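Local coordinates for protein of unknown function (Shewanella baltica, PDB 2Q9R), which is of unknown function but adopts an all-helical DUF416 fold that holds benzoic acid in a pocket in the crystal, at residues F44-L50 with R76-P82; F68-L74 with L106-Q110; A53-L57 with I102-L106. All blocks are in the same frame, centred on the assembly; numbering follows the deposited sequence.

Overall arrangement
The three contacts tie together helices 47-62, 70-79 and 92-111, each joining a different pair of them. Contact 3, its centre about 10 Å from the centre of the chain, packs 53-57 on 102-106; contacts 1 and 2, with centres about 15 and 16 Å from that point and about 14 Å from each other, attach the two ends of the short helix 70-79. Leu106 belongs to both contact 2 and contact 3, whose centres are about 7 Å apart, and its CD1 lies 3.5 Å from Leu77 CD1 of contact 1. Contact 1 lies closer than contact 3 to bound benzoic acid, about 10 Å from the Pro82 side chain against about 14 Å from that of Ile102, and Pro82 touches Phe38 of the pocket.

Contact 1 of 3, residues F44-L50 with R76-P82; sequences FGDPAVL and RLEDNTP. With GOL (glycerol), chain J.
From Arg76 to Asp79 the chain is the last turn of helix 70-79; Asn80 leaves it (phi/psi -100/16), and Thr81 and Pro82 continue extended past the loop 44-46 and the first turn of helix 47-62. Arg76 CB lies 3.9 Å from Val49 CG1, its charged end leading away. Leu77 (m, t) brings CD2 to 4.0 Å from Val49 CG1 and 4.2 Å from Leu50 CG, the Val49 and Leu77 CA atoms being 6.6 Å apart. Asn80 (chi1 m) serves both sides: ND2 donates to Arg76 O (2.8 Å), OD1 accepts from Asp46 N (2.9 Å). A helix C-terminus thus joins a helix N-terminus: Asp46 is the N-cap, its OD1 accepting from Ala48 N (3.2 Å). Gly45 passes 5.1 Å from Asn80, CA to CA; glycine suits its positive phi (80°), and a CB there would come within 2.9 Å of Phe44 CD2. A glycerol, probably from the crystallisation liquor, bridges Gly45 N (O1) and Asn80 OD1 (O3), each at 2.9 Å. Asn80 O meets the ring edge, 3.4 Å from Phe44 CE2. Thr81 turns OG1 back to Leu77 O (2.7 Å). Pro82 lays CB over the Phe44 ring (chi1 t), a CH-pi contact 4.0 Å from the centroid.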
ATOM      1  N   PHE A  44       6.620  20.606 -11.262  1.00 43.77           N
ATOM      2  CA  PHE A  44       7.596  21.260 -10.415  1.00 43.79           C
ATOM      3  C   PHE A  44       8.919  20.506 -10.425  1.00 42.56           C
ATOM      4  O   PHE A  44       8.944  19.290 -10.306  1.00 45.24           O
ATOM      5  CB  PHE A  44       7.116  21.387  -8.956  1.00 43.31           C
ATOM      6  CG  PHE A  44       8.151  22.026  -8.059  1.00 41.02           C
ATOM      7  CD1 PHE A  44       8.204  23.400  -7.924  1.00 39.48           C
ATOM      8  CD2 PHE A  44       9.137  21.247  -7.437  1.00 42.67           C
ATOM      9  CE1 PHE A  44       9.199  23.987  -7.153  1.00 47.48           C
ATOM     10  CE2 PHE A  44      10.139  21.828  -6.680  1.00 37.99           C
ATOM     11  CZ  PHE A  44      10.163  23.198  -6.527  1.00 45.39           C
ATOM     12  N   GLY A  45      10.012  21.247 -10.558  1.00 42.38           N
ATOM     13  CA  GLY A  45      11.340  20.754 -10.211  1.00 41.86           C
ATOM     14  C   GLY A  45      11.947  19.874 -11.272  1.00 42.14           C
ATOM     15  O   GLY A  45      11.350  19.611 -12.317  1.00 43.73           O
ATOM     16  N   ASP A  46      13.136  19.394 -10.987  1.00 41.04           N
ATOM     17  CA  ASP A  46      13.863  18.566 -11.920  1.00 43.96           C
ATOM     18  C   ASP A  46      14.432  17.319 -11.220  1.00 42.62           C
ATOM     19  O   ASP A  46      15.461  17.409 -10.532  1.00 41.65           O
ATOM     20  CB  ASP A  46      15.014  19.394 -12.519  1.00 43.34           C
ATOM     21  CG  ASP A  46      15.840  18.595 -13.496  1.00 44.69           C
ATOM     22  OD1 ASP A  46      15.475  17.459 -13.873  1.00 44.72           O
ATOM     23  OD2 ASP A  46      16.843  19.138 -13.937  1.00 48.18           O
ATOM     24  N   PRO A  47      13.786  16.160 -11.405  1.00 44.00           N
ATOM     25  CA  PRO A  47      14.232  14.908 -10.753  1.00 44.65           C
ATOM     26  C   PRO A  47      15.678  14.486 -11.018  1.00 46.57           C
ATOM     27  O   PRO A  47      16.284  13.814 -10.176  1.00 46.24           O
ATOM     28  CB  PRO A  47      13.233  13.866 -11.286  1.00 47.87           C
ATOM     29  CG  PRO A  47      12.003  14.660 -11.569  1.00 46.12           C
ATOM     30  CD  PRO A  47      12.548  15.945 -12.176  1.00 44.37           C
ATOM     31  N   ALA A  48      16.242  14.936 -12.138  1.00 42.26           N
ATOM     32  CA  ALA A  48      17.628  14.620 -12.502  1.00 42.05           C
ATOM     33  C   ALA A  48      18.632  15.202 -11.502  1.00 39.70           C
ATOM     34  O   ALA A  48      19.759  14.715 -11.363  1.00 42.88           O
ATOM     35  CB  ALA A  48      17.921  15.137 -13.906  1.00 40.89           C
ATOM     36  N   VAL A  49      18.239  16.269 -10.814  1.00 41.27           N
ATOM     37  CA  VAL A  49      19.092  16.844  -9.768  1.00 39.70           C
ATOM     38  C   VAL A  49      19.257  15.861  -8.603  1.00 43.99           C
ATOM     39  O   VAL A  49      20.374  15.705  -8.053  1.00 42.14           O
ATOM     40  CB  VAL A  49      18.558  18.229  -9.282  1.00 40.59           C
ATOM     41  CG1 VAL A  49      19.124  18.573  -7.924  1.00 36.86           C
ATOM     42  CG2 VAL A  49      18.857  19.330 -10.332  1.00 38.98           C
ATOM     43  N   LEU A  50      18.157  15.187  -8.251  1.00 42.82           N
ATOM     44  CA  LEU A  50      18.153  14.164  -7.215  1.00 43.26           C
ATOM     45  C   LEU A  50      18.860  12.905  -7.709  1.00 44.97           C
ATOM     46  O   LEU A  50      19.653  12.339  -6.972  1.00 44.73           O
ATOM     47  CB  LEU A  50      16.740  13.811  -6.760  1.00 45.75           C
ATOM     48  CG  LEU A  50      15.950  14.760  -5.854  1.00 43.73           C
ATOM     49  CD1 LEU A  50      15.559  16.029  -6.659  1.00 42.60           C
ATOM     50  CD2 LEU A  50      14.735  14.055  -5.288  1.00 43.13           C
ATOM     51  N   ARG A  76      21.604  23.094  -5.414  1.00 44.24           N
ATOM     52  CA  ARG A  76      20.650  22.638  -6.440  1.00 44.87           C
ATOM     53  C   ARG A  76      19.501  21.853  -5.834  1.00 44.15           C
ATOM     54  O   ARG A  76      18.348  22.002  -6.252  1.00 41.83           O
ATOM     55  CB  ARG A  76      21.328  21.787  -7.509  1.00 46.26           C
ATOM     56  CG  ARG A  76      22.227  22.587  -8.433  1.00 59.16           C
ATOM     57  CD  ARG A  76      22.374  21.923  -9.792  1.00 69.91           C
ATOM     58  NE  ARG A  76      23.370  22.632 -10.601  1.00 79.81           N
ATOM     59  CZ  ARG A  76      24.657  22.283 -10.745  1.00 81.00           C
ATOM     60  NH1 ARG A  76      25.163  21.195 -10.151  1.00 79.12           N
ATOM     61  NH2 ARG A  76      25.450  23.030 -11.511  1.00 76.41           N
ATOM     62  N   LEU A  77      19.815  21.021  -4.856  1.00 42.81           N
ATOM     63  CA  LEU A  77      18.765  20.309  -4.145  1.00 42.61           C
ATOM     64  C   LEU A  77      17.768  21.284  -3.504  1.00 42.83           C
ATOM     65  O   LEU A  77      16.553  21.111  -3.649  1.00 43.72           O
ATOM     66  CB  LEU A  77      19.374  19.347  -3.128  1.00 41.21           C
ATOM     67  CG  LEU A  77      20.065  18.110  -3.774  1.00 46.15           C
ATOM     68  CD1 LEU A  77      21.075  17.400  -2.853  1.00 39.58           C
ATOM     69  CD2 LEU A  77      18.989  17.127  -4.237  1.00 34.01           C
ATOM     70  N   GLU A  78      18.275  22.308  -2.820  1.00 43.62           N
ATOM     71  CA  GLU A  78      17.384  23.256  -2.172  0.50 44.85           C
ATOM     72  C   GLU A  78      16.528  23.987  -3.212  1.00 45.28           C
ATOM     73  O   GLU A  78      15.325  24.129  -3.002  1.00 43.48           O
ATOM     74  CB  GLU A  78      18.146  24.225  -1.259  0.50 46.65           C
ATOM     75  CG  GLU A  78      17.249  24.992  -0.239  0.50 51.95           C
ATOM     76  CD  GLU A  78      16.488  24.085   0.735  0.50 59.12           C
ATOM     77  OE1 GLU A  78      16.993  22.986   1.079  0.50 66.39           O
ATOM     78  OE2 GLU A  78      15.375  24.479   1.162  0.50 61.02           O
ATOM     79  N   ASP A  79      17.123  24.387  -4.341  1.00 45.60           N
ATOM     80  CA  ASP A  79      16.377  25.048  -5.420  1.00 44.77           C
ATOM     81  C   ASP A  79      15.238  24.187  -5.928  1.00 44.44           C
ATOM     82  O   ASP A  79      14.229  24.690  -6.398  1.00 45.96           O
ATOM     83  CB  ASP A  79      17.305  25.404  -6.596  1.00 44.46           C
ATOM     84  CG  ASP A  79      18.312  26.517  -6.251  1.00 53.07           C
ATOM     85  OD1 ASP A  79      18.088  27.257  -5.267  1.00 51.41           O
ATOM     86  OD2 ASP A  79      19.336  26.635  -6.959  1.00 60.82           O
ATOM     87  N   ASN A  80      15.404  22.880  -5.830  1.00 42.51           N
ATOM     88  CA  ASN A  80      14.379  21.936  -6.262  1.00 41.60           C
ATOM     89  C   ASN A  80      13.508  21.334  -5.144  1.00 44.05           C
ATOM     90  O   ASN A  80      12.843  20.298  -5.342  1.00 40.28           O
ATOM     91  CB  ASN A  80      15.068  20.819  -7.054  1.00 42.00           C
ATOM     92  CG  ASN A  80      15.478  21.275  -8.423  1.00 43.49           C
ATOM     93  OD1 ASN A  80      14.680  21.247  -9.338  1.00 42.78           O
ATOM     94  ND2 ASN A  80      16.715  21.744  -8.553  1.00 43.42           N
ATOM     95  N   THR A  81      13.537  21.959  -3.976  1.00 43.50           N
ATOM     96  CA  THR A  81      12.747  21.490  -2.856  1.00 42.11           C
ATOM     97  C   THR A  81      11.473  22.338  -2.859  1.00 44.60           C
ATOM     98  O   THR A  81      11.548  23.565  -2.757  1.00 42.88           O
ATOM     99  CB  THR A  81      13.476  21.649  -1.545  1.00 39.42           C
ATOM    100  OG1 THR A  81      14.736  20.963  -1.605  1.00 43.18           O
ATOM    101  CG2 THR A  81      12.603  21.067  -0.363  1.00 38.77           C
ATOM    102  N   PRO A  82      10.307  21.694  -3.008  1.00 43.09           N
ATOM    103  CA  PRO A  82       9.089  22.500  -3.048  1.00 45.98           C
ATOM    104  C   PRO A  82       8.609  23.014  -1.656  1.00 47.03           C
ATOM    105  O   PRO A  82       9.005  22.498  -0.581  1.00 46.21           O
ATOM    106  CB  PRO A  82       8.062  21.541  -3.664  1.00 45.29           C
ATOM    107  CG  PRO A  82       8.504  20.188  -3.172  1.00 43.36           C
ATOM    108  CD  PRO A  82      10.024  20.254  -3.143  1.00 46.99           C
TER
HETATM  109  C1  GOL J 208      11.249  24.841 -11.323  1.00 87.51           C
HETATM  110  O1  GOL J 208      10.050  24.094 -11.253  1.00 76.08           O
HETATM  111  C2  GOL J 208      12.034  24.792 -10.004  1.00 88.50           C
HETATM  112  O2  GOL J 208      11.652  25.887  -9.191  1.00 89.35           O
HETATM  113  C3  GOL J 208      13.555  24.841 -10.247  1.00 88.97           C
HETATM  114  O3  GOL J 208      14.052  23.670 -10.885  1.00 86.92           O

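Contact 2 of 3, residues F68-L74 with L106-Q110; sequences FNIDVHL and LGAIQ. With SO4 (sulfate ion), chain C.
This is a surface contact between two nearly antiparallel helices, joining the start of helix 70-79 to the last turns of helix 92-111. The short axes of 70-74 and 106-110 approach to 10.5 Å and cross at -159°, and the closest CA atoms are those of Ile70 and Leu106, 6.9 Å apart. Phe68 and Asn69 are extended; Asn69 is the N-cap, its OD1 accepting from Val72 N at 3.1 Å. The apolar inner side centres on Leu106 (m, t). Its CB lies 4.2 Å from Ile70 CG2 and 3.9 Å from Leu74 CD2, its CD1 is 4.2 Å from His73 CB, and its CD2 meets the edge of the Phe68 ring, 3.9 Å from CZ. Leu74 CD2 also lies 4.2 Å from Gly107 N. Ile70 (m, t) also reaches Ile109, CD1 to CG2 4.4 Å. At the solvent side the long Gln110, with chi1 and chi2 both t, spans the gap: NE2 donates to Asp71 OD1 at 2.9 Å and to sulfate O3 at 2.7 Å. The sulfate, probably from the crystallisation liquor, takes Ile70 N on O2 (3.2 Å) and Asp71 N on O4 (2.9 Å). Backbone amides left without helical partners gather an anion here, an arrangement typical of a helix N-terminus, where the helix dipole also favours negative charge.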
ATOM      1  N   PHE A  68      33.846  15.488  -5.157  1.00 43.58           N
ATOM      2  CA  PHE A  68      32.954  16.370  -5.905  1.00 43.73           C
ATOM      3  C   PHE A  68      32.513  17.514  -5.023  1.00 45.07           C
ATOM      4  O   PHE A  68      32.699  17.468  -3.814  1.00 45.34           O
ATOM      5  CB  PHE A  68      31.758  15.605  -6.495  1.00 42.90           C
ATOM      6  CG  PHE A  68      30.883  14.960  -5.473  1.00 42.55           C
ATOM      7  CD1 PHE A  68      31.191  13.705  -4.961  1.00 51.62           C
ATOM      8  CD2 PHE A  68      29.733  15.596  -5.019  1.00 37.71           C
ATOM      9  CE1 PHE A  68      30.364  13.109  -3.989  1.00 50.68           C
ATOM     10  CE2 PHE A  68      28.915  15.018  -4.060  1.00 44.49           C
ATOM     11  CZ  PHE A  68      29.224  13.773  -3.543  1.00 44.90           C
ATOM     12  N   ASN A  69      31.928  18.534  -5.640  1.00 45.46           N
ATOM     13  CA  ASN A  69      31.426  19.698  -4.937  1.00 47.02           C
ATOM     14  C   ASN A  69      30.074  19.520  -4.260  1.00 45.24           C
ATOM     15  O   ASN A  69      29.033  19.742  -4.876  1.00 46.43           O
ATOM     16  CB  ASN A  69      31.339  20.882  -5.896  1.00 50.27           C
ATOM     17  CG  ASN A  69      31.198  22.212  -5.157  1.00 55.70           C
ATOM     18  OD1 ASN A  69      30.641  22.274  -4.058  1.00 57.82           O
ATOM     19  ND2 ASN A  69      31.706  23.279  -5.761  1.00 61.56           N
ATOM     20  N   ILE A  70      30.092  19.172  -2.977  1.00 41.77           N
ATOM     21  CA  ILE A  70      28.872  18.919  -2.241  1.00 41.91           C
ATOM     22  C   ILE A  70      27.942  20.141  -2.141  1.00 39.87           C
ATOM     23  O   ILE A  70      26.735  20.035  -2.349  1.00 41.42           O
ATOM     24  CB  ILE A  70      29.182  18.339  -0.824  1.00 43.08           C
ATOM     25  CG1 ILE A  70      29.836  16.960  -0.949  1.00 50.12           C
ATOM     26  CG2 ILE A  70      27.912  18.243  -0.002  1.00 45.52           C
ATOM     27  CD1 ILE A  70      29.976  16.225   0.375  1.00 46.38           C
ATOM     28  N   ASP A  71      28.509  21.302  -1.827  1.00 39.54           N
ATOM     29  CA  ASP A  71      27.740  22.517  -1.664  1.00 38.36           C
ATOM     30  C   ASP A  71      26.957  22.874  -2.897  1.00 39.45           C
ATOM     31  O   ASP A  71      25.815  23.321  -2.794  1.00 44.32           O
ATOM     32  CB  ASP A  71      28.674  23.694  -1.292  1.00 40.29           C
ATOM     33  CG  ASP A  71      29.165  23.633   0.149  1.00 47.96           C
ATOM     34  OD1 ASP A  71      28.682  22.793   0.946  1.00 47.61           O
ATOM     35  OD2 ASP A  71      30.058  24.449   0.493  1.00 56.36           O
ATOM     36  N   VAL A  72      27.528  22.660  -4.077  1.00 40.30           N
ATOM     37  CA  VAL A  72      26.786  23.012  -5.286  0.50 41.20           C
ATOM     38  C   VAL A  72      25.585  22.081  -5.445  1.00 38.85           C
ATOM     39  O   VAL A  72      24.507  22.538  -5.781  1.00 39.76           O
ATOM     40  CB  VAL A  72      27.658  23.077  -6.575  0.50 42.16           C
ATOM     41  CG1 VAL A  72      28.026  21.693  -7.065  0.50 42.81           C
ATOM     42  CG2 VAL A  72      26.903  23.860  -7.656  0.50 41.46           C
ATOM     43  N   HIS A  73      25.752  20.809  -5.147  1.00 42.53           N
ATOM     44  CA  HIS A  73      24.605  19.903  -5.124  1.00 42.48           C
ATOM     45  C   HIS A  73      23.572  20.232  -4.060  1.00 43.06           C
ATOM     46  O   HIS A  73      22.369  20.144  -4.327  1.00 42.10           O
ATOM     47  CB  HIS A  73      25.087  18.458  -4.977  1.00 45.05           C
ATOM     48  CG  HIS A  73      25.768  17.972  -6.205  1.00 45.38           C
ATOM     49  ND1 HIS A  73      25.063  17.539  -7.308  1.00 49.62           N
ATOM     50  CD2 HIS A  73      27.075  17.939  -6.548  1.00 45.83           C
ATOM     51  CE1 HIS A  73      25.915  17.233  -8.271  1.00 47.10           C
ATOM     52  NE2 HIS A  73      27.140  17.466  -7.837  1.00 48.90           N
ATOM     53  N   LEU A  74      24.030  20.592  -2.856  1.00 44.73           N
ATOM     54  CA  LEU A  74      23.133  21.028  -1.782  1.00 43.84           C
ATOM     55  C   LEU A  74      22.323  22.240  -2.222  1.00 44.59           C
ATOM     56  O   LEU A  74      21.129  22.331  -1.966  1.00 43.16           O
ATOM     57  CB  LEU A  74      23.908  21.359  -0.492  1.00 44.95           C
ATOM     58  CG  LEU A  74      24.486  20.181   0.286  1.00 43.90           C
ATOM     59  CD1 LEU A  74      25.332  20.691   1.479  1.00 40.29           C
ATOM     60  CD2 LEU A  74      23.369  19.227   0.757  1.00 44.43           C
ATOM     61  N   LEU A 106      23.892  14.070   2.244  1.00 45.73           N
ATOM     62  CA  LEU A 106      25.058  14.755   1.715  1.00 44.89           C
ATOM     63  C   LEU A 106      25.650  15.682   2.767  1.00 45.24           C
ATOM     64  O   LEU A 106      26.863  15.741   2.931  1.00 43.24           O
ATOM     65  CB  LEU A 106      24.708  15.580   0.485  1.00 48.71           C
ATOM     66  CG  LEU A 106      24.728  14.937  -0.891  1.00 51.16           C
ATOM     67  CD1 LEU A 106      24.060  15.866  -1.902  1.00 52.87           C
ATOM     68  CD2 LEU A 106      26.157  14.615  -1.300  1.00 47.93           C
ATOM     69  N   GLY A 107      24.795  16.391   3.497  1.00 45.31           N
ATOM     70  CA  GLY A 107      25.282  17.282   4.554  1.00 46.85           C
ATOM     71  C   GLY A 107      25.969  16.539   5.684  1.00 48.52           C
ATOM     72  O   GLY A 107      26.965  17.008   6.221  1.00 49.51           O
ATOM     73  N   ALA A 108      25.455  15.360   6.016  1.00 49.64           N
ATOM     74  CA  ALA A 108      26.013  14.525   7.080  1.00 51.14           C
ATOM     75  C   ALA A 108      27.376  13.938   6.697  1.00 49.80           C
ATOM     76  O   ALA A 108      28.287  13.911   7.514  1.00 50.37           O
ATOM     77  CB  ALA A 108      25.038  13.429   7.450  1.00 50.21           C
ATOM     78  N   ILE A 109      27.498  13.500   5.443  1.00 51.37           N
ATOM     79  CA  ILE A 109      28.742  13.024   4.842  1.00 51.85           C
ATOM     80  C   ILE A 109      29.804  14.104   4.892  1.00 54.29           C
ATOM     81  O   ILE A 109      30.956  13.846   5.233  1.00 55.53           O
ATOM     82  CB  ILE A 109      28.482  12.560   3.372  1.00 53.35           C
ATOM     83  CG1 ILE A 109      27.754  11.215   3.386  1.00 51.95           C
ATOM     84  CG2 ILE A 109      29.764  12.433   2.561  1.00 53.10           C
ATOM     85  CD1 ILE A 109      26.884  10.973   2.207  1.00 51.45           C
ATOM     86  N   GLN A 110      29.397  15.329   4.583  1.00 56.12           N
ATOM     87  CA  GLN A 110      30.312  16.457   4.565  1.00 56.58           C
ATOM     88  C   GLN A 110      30.835  16.747   5.973  1.00 56.14           C
ATOM     89  O   GLN A 110      32.023  17.006   6.151  1.00 54.11           O
ATOM     90  CB  GLN A 110      29.595  17.677   3.977  1.00 56.89           C
ATOM     91  CG  GLN A 110      30.424  18.909   3.829  1.00 57.70           C
ATOM     92  CD  GLN A 110      29.648  20.048   3.176  1.00 58.37           C
ATOM     93  OE1 GLN A 110      28.596  20.461   3.669  1.00 63.32           O
ATOM     94  NE2 GLN A 110      30.165  20.557   2.061  1.00 54.79           N
TER
HETATM   95  S   SO4 C 201      32.520  20.559  -0.527  1.00 98.00           S
HETATM   96  O1  SO4 C 201      33.548  21.515  -0.949  1.00101.35           O
HETATM   97  O2  SO4 C 201      32.769  19.265  -1.189  1.00 88.04           O
HETATM   98  O3  SO4 C 201      32.586  20.297   0.921  1.00 83.62           O
HETATM   99  O4  SO4 C 201      31.239  21.168  -0.927  1.00 84.68           O

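Contact 3 of 3, residues A53-L57 with I102-L106; sequences ALELL and ISTLL
Helix-to-helix packing in the core of an all-helical fold joins 53-57, in helix 47-62, to 102-106, in helix 92-111. Both segments are regular alpha-helix and run in roughly the same direction: their short axes approach to 11.1 Å and cross at +35°. Ala53 faces Ile102 and Leu57 faces Leu106, with CA separations of 7.5 and 7.7 Å, so one turn on each helix matches one turn on the other. The interface is wholly aliphatic, which suits a place closed off from water.

Its shape comes from large and small side chains set against each other. Ala53 is the hollow: its single methyl leaves room for the branched Ile102, whose CG2 comes to 3.8 Å from Ala53 CB, and for the tip of Leu106, whose CD1 lies 4.3 Å from the same CB. Leu57 (m, t) is the main bump of its helix. It points across and enters the space bordered by Ile102, Leu105 and Leu106, with CD1 4.0 Å from Ile102 CG2 and 4.1 Å from Leu105 CD2. Leu54 starts out sideways, but its end bends in to cover the outer arm of Ile102, CG to CD1 4.0 Å. Around this pair Leu77 of helix 70-79 touches Ile102 and Leu106, while Thr25 of helix 17-42 touches Leu57 and Leu105, so further helices pack on the same residues. At the far end of the interface Leu57 CD2 rests 3.8 Å from Leu106 CD2.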
ATOM      1  N   ALA A  53      22.643  13.523  -7.723  1.00 43.00           N
ATOM      2  CA  ALA A  53      23.110  13.422  -6.355  1.00 42.39           C
ATOM      3  C   ALA A  53      23.176  11.959  -5.903  1.00 40.47           C
ATOM      4  O   ALA A  53      24.166  11.519  -5.312  1.00 44.46           O
ATOM      5  CB  ALA A  53      22.212  14.283  -5.407  1.00 42.30           C
ATOM      6  N   LEU A  54      22.154  11.191  -6.219  1.00 41.99           N
ATOM      7  CA  LEU A  54      22.150   9.775  -5.816  1.00 42.25           C
ATOM      8  C   LEU A  54      23.309   8.962  -6.410  1.00 42.01           C
ATOM      9  O   LEU A  54      23.885   8.119  -5.732  1.00 43.86           O
ATOM     10  CB  LEU A  54      20.799   9.131  -6.090  1.00 43.60           C
ATOM     11  CG  LEU A  54      19.657   9.457  -5.098  1.00 40.52           C
ATOM     12  CD1 LEU A  54      18.280   9.230  -5.754  1.00 40.82           C
ATOM     13  CD2 LEU A  54      19.808   8.681  -3.759  1.00 39.57           C
ATOM     14  N   GLU A  55      23.630   9.207  -7.675  1.00 42.06           N
ATOM     15  CA  GLU A  55      24.647   8.482  -8.365  1.00 41.60           C
ATOM     16  C   GLU A  55      26.011   8.798  -7.750  1.00 41.15           C
ATOM     17  O   GLU A  55      26.822   7.908  -7.572  1.00 38.65           O
ATOM     18  CB  GLU A  55      24.599   8.868  -9.858  1.00 47.27           C
ATOM     19  CG  GLU A  55      25.782   8.291 -10.704  1.00 65.53           C
ATOM     20  CD  GLU A  55      25.699   6.771 -10.949  1.00 78.18           C
ATOM     21  OE1 GLU A  55      24.714   6.334 -11.590  1.00 82.80           O
ATOM     22  OE2 GLU A  55      26.627   6.030 -10.524  1.00 78.66           O
ATOM     23  N   LEU A  56      26.218  10.061  -7.378  1.00 37.32           N
ATOM     24  CA  LEU A  56      27.405  10.470  -6.646  1.00 39.41           C
ATOM     25  C   LEU A  56      27.444   9.846  -5.250  1.00 39.00           C
ATOM     26  O   LEU A  56      28.498   9.425  -4.799  1.00 40.14           O
ATOM     27  CB  LEU A  56      27.490  12.011  -6.602  1.00 36.32           C
ATOM     28  CG  LEU A  56      27.770  12.725  -7.949  1.00 45.54           C
ATOM     29  CD1 LEU A  56      27.607  14.256  -7.837  1.00 49.35           C
ATOM     30  CD2 LEU A  56      29.175  12.446  -8.440  1.00 42.37           C
ATOM     31  N   LEU A  57      26.304   9.731  -4.565  1.00 41.49           N
ATOM     32  CA  LEU A  57      26.299   9.031  -3.274  1.00 41.63           C
ATOM     33  C   LEU A  57      26.656   7.547  -3.439  1.00 42.88           C
ATOM     34  O   LEU A  57      27.416   6.988  -2.632  1.00 47.53           O
ATOM     35  CB  LEU A  57      24.947   9.166  -2.549  1.00 43.04           C
ATOM     36  CG  LEU A  57      24.692  10.585  -2.027  1.00 39.71           C
ATOM     37  CD1 LEU A  57      23.194  10.838  -1.832  1.00 43.68           C
ATOM     38  CD2 LEU A  57      25.505  10.899  -0.772  1.00 43.61           C
ATOM     39  N   ILE A 102      18.056  13.422   0.876  1.00 43.38           N
ATOM     40  CA  ILE A 102      19.282  13.431   0.112  1.00 42.55           C
ATOM     41  C   ILE A 102      20.142  14.584   0.590  1.00 41.61           C
ATOM     42  O   ILE A 102      21.354  14.399   0.822  1.00 39.48           O
ATOM     43  CB  ILE A 102      19.010  13.506  -1.416  1.00 45.67           C
ATOM     44  CG1 ILE A 102      18.276  12.230  -1.855  1.00 45.04           C
ATOM     45  CG2 ILE A 102      20.323  13.663  -2.158  1.00 45.42           C
ATOM     46  CD1 ILE A 102      17.560  12.315  -3.223  1.00 37.43           C
ATOM     47  N   SER A 103      19.530  15.748   0.793  1.00 39.81           N
ATOM     48  CA  SER A 103      20.278  16.897   1.288  1.00 42.26           C
ATOM     49  C   SER A 103      20.892  16.620   2.658  1.00 42.19           C
ATOM     50  O   SER A 103      22.041  16.948   2.891  1.00 43.93           O
ATOM     51  CB  SER A 103      19.398  18.139   1.385  1.00 43.20           C
ATOM     52  OG  SER A 103      18.829  18.488   0.137  1.00 46.62           O
ATOM     53  N   THR A 104      20.089  16.072   3.575  1.00 44.00           N
ATOM     54  CA  THR A 104      20.548  15.695   4.919  1.00 41.94           C
ATOM     55  C   THR A 104      21.719  14.691   4.856  1.00 41.18           C
ATOM     56  O   THR A 104      22.722  14.857   5.516  1.00 41.89           O
ATOM     57  CB  THR A 104      19.382  15.093   5.725  1.00 45.94           C
ATOM     58  OG1 THR A 104      18.301  16.035   5.748  1.00 48.59           O
ATOM     59  CG2 THR A 104      19.802  14.720   7.152  1.00 48.87           C
ATOM     60  N   LEU A 105      21.604  13.673   4.018  1.00 43.70           N
ATOM     61  CA  LEU A 105      22.698  12.692   3.883  1.00 43.12           C
ATOM     62  C   LEU A 105      23.996  13.288   3.326  1.00 45.79           C
ATOM     63  O   LEU A 105      25.105  13.004   3.846  1.00 43.21           O
ATOM     64  CB  LEU A 105      22.214  11.502   3.037  1.00 41.39           C
ATOM     65  CG  LEU A 105      23.276  10.474   2.700  1.00 46.31           C
ATOM     66  CD1 LEU A 105      24.018   9.975   3.990  1.00 43.12           C
ATOM     67  CD2 LEU A 105      22.609   9.336   1.913  1.00 36.83           C
ATOM     68  N   LEU A 106      23.892  14.070   2.244  1.00 45.73           N
ATOM     69  CA  LEU A 106      25.058  14.755   1.715  1.00 44.89           C
ATOM     70  C   LEU A 106      25.650  15.682   2.767  1.00 45.24           C
ATOM     71  O   LEU A 106      26.863  15.741   2.931  1.00 43.24           O
ATOM     72  CB  LEU A 106      24.708  15.580   0.485  1.00 48.71           C
ATOM     73  CG  LEU A 106      24.728  14.937  -0.891  1.00 51.16           C
ATOM     74  CD1 LEU A 106      24.060  15.866  -1.902  1.00 52.87           C
ATOM     75  CD2 LEU A 106      26.157  14.615  -1.300  1.00 47.93           C
TER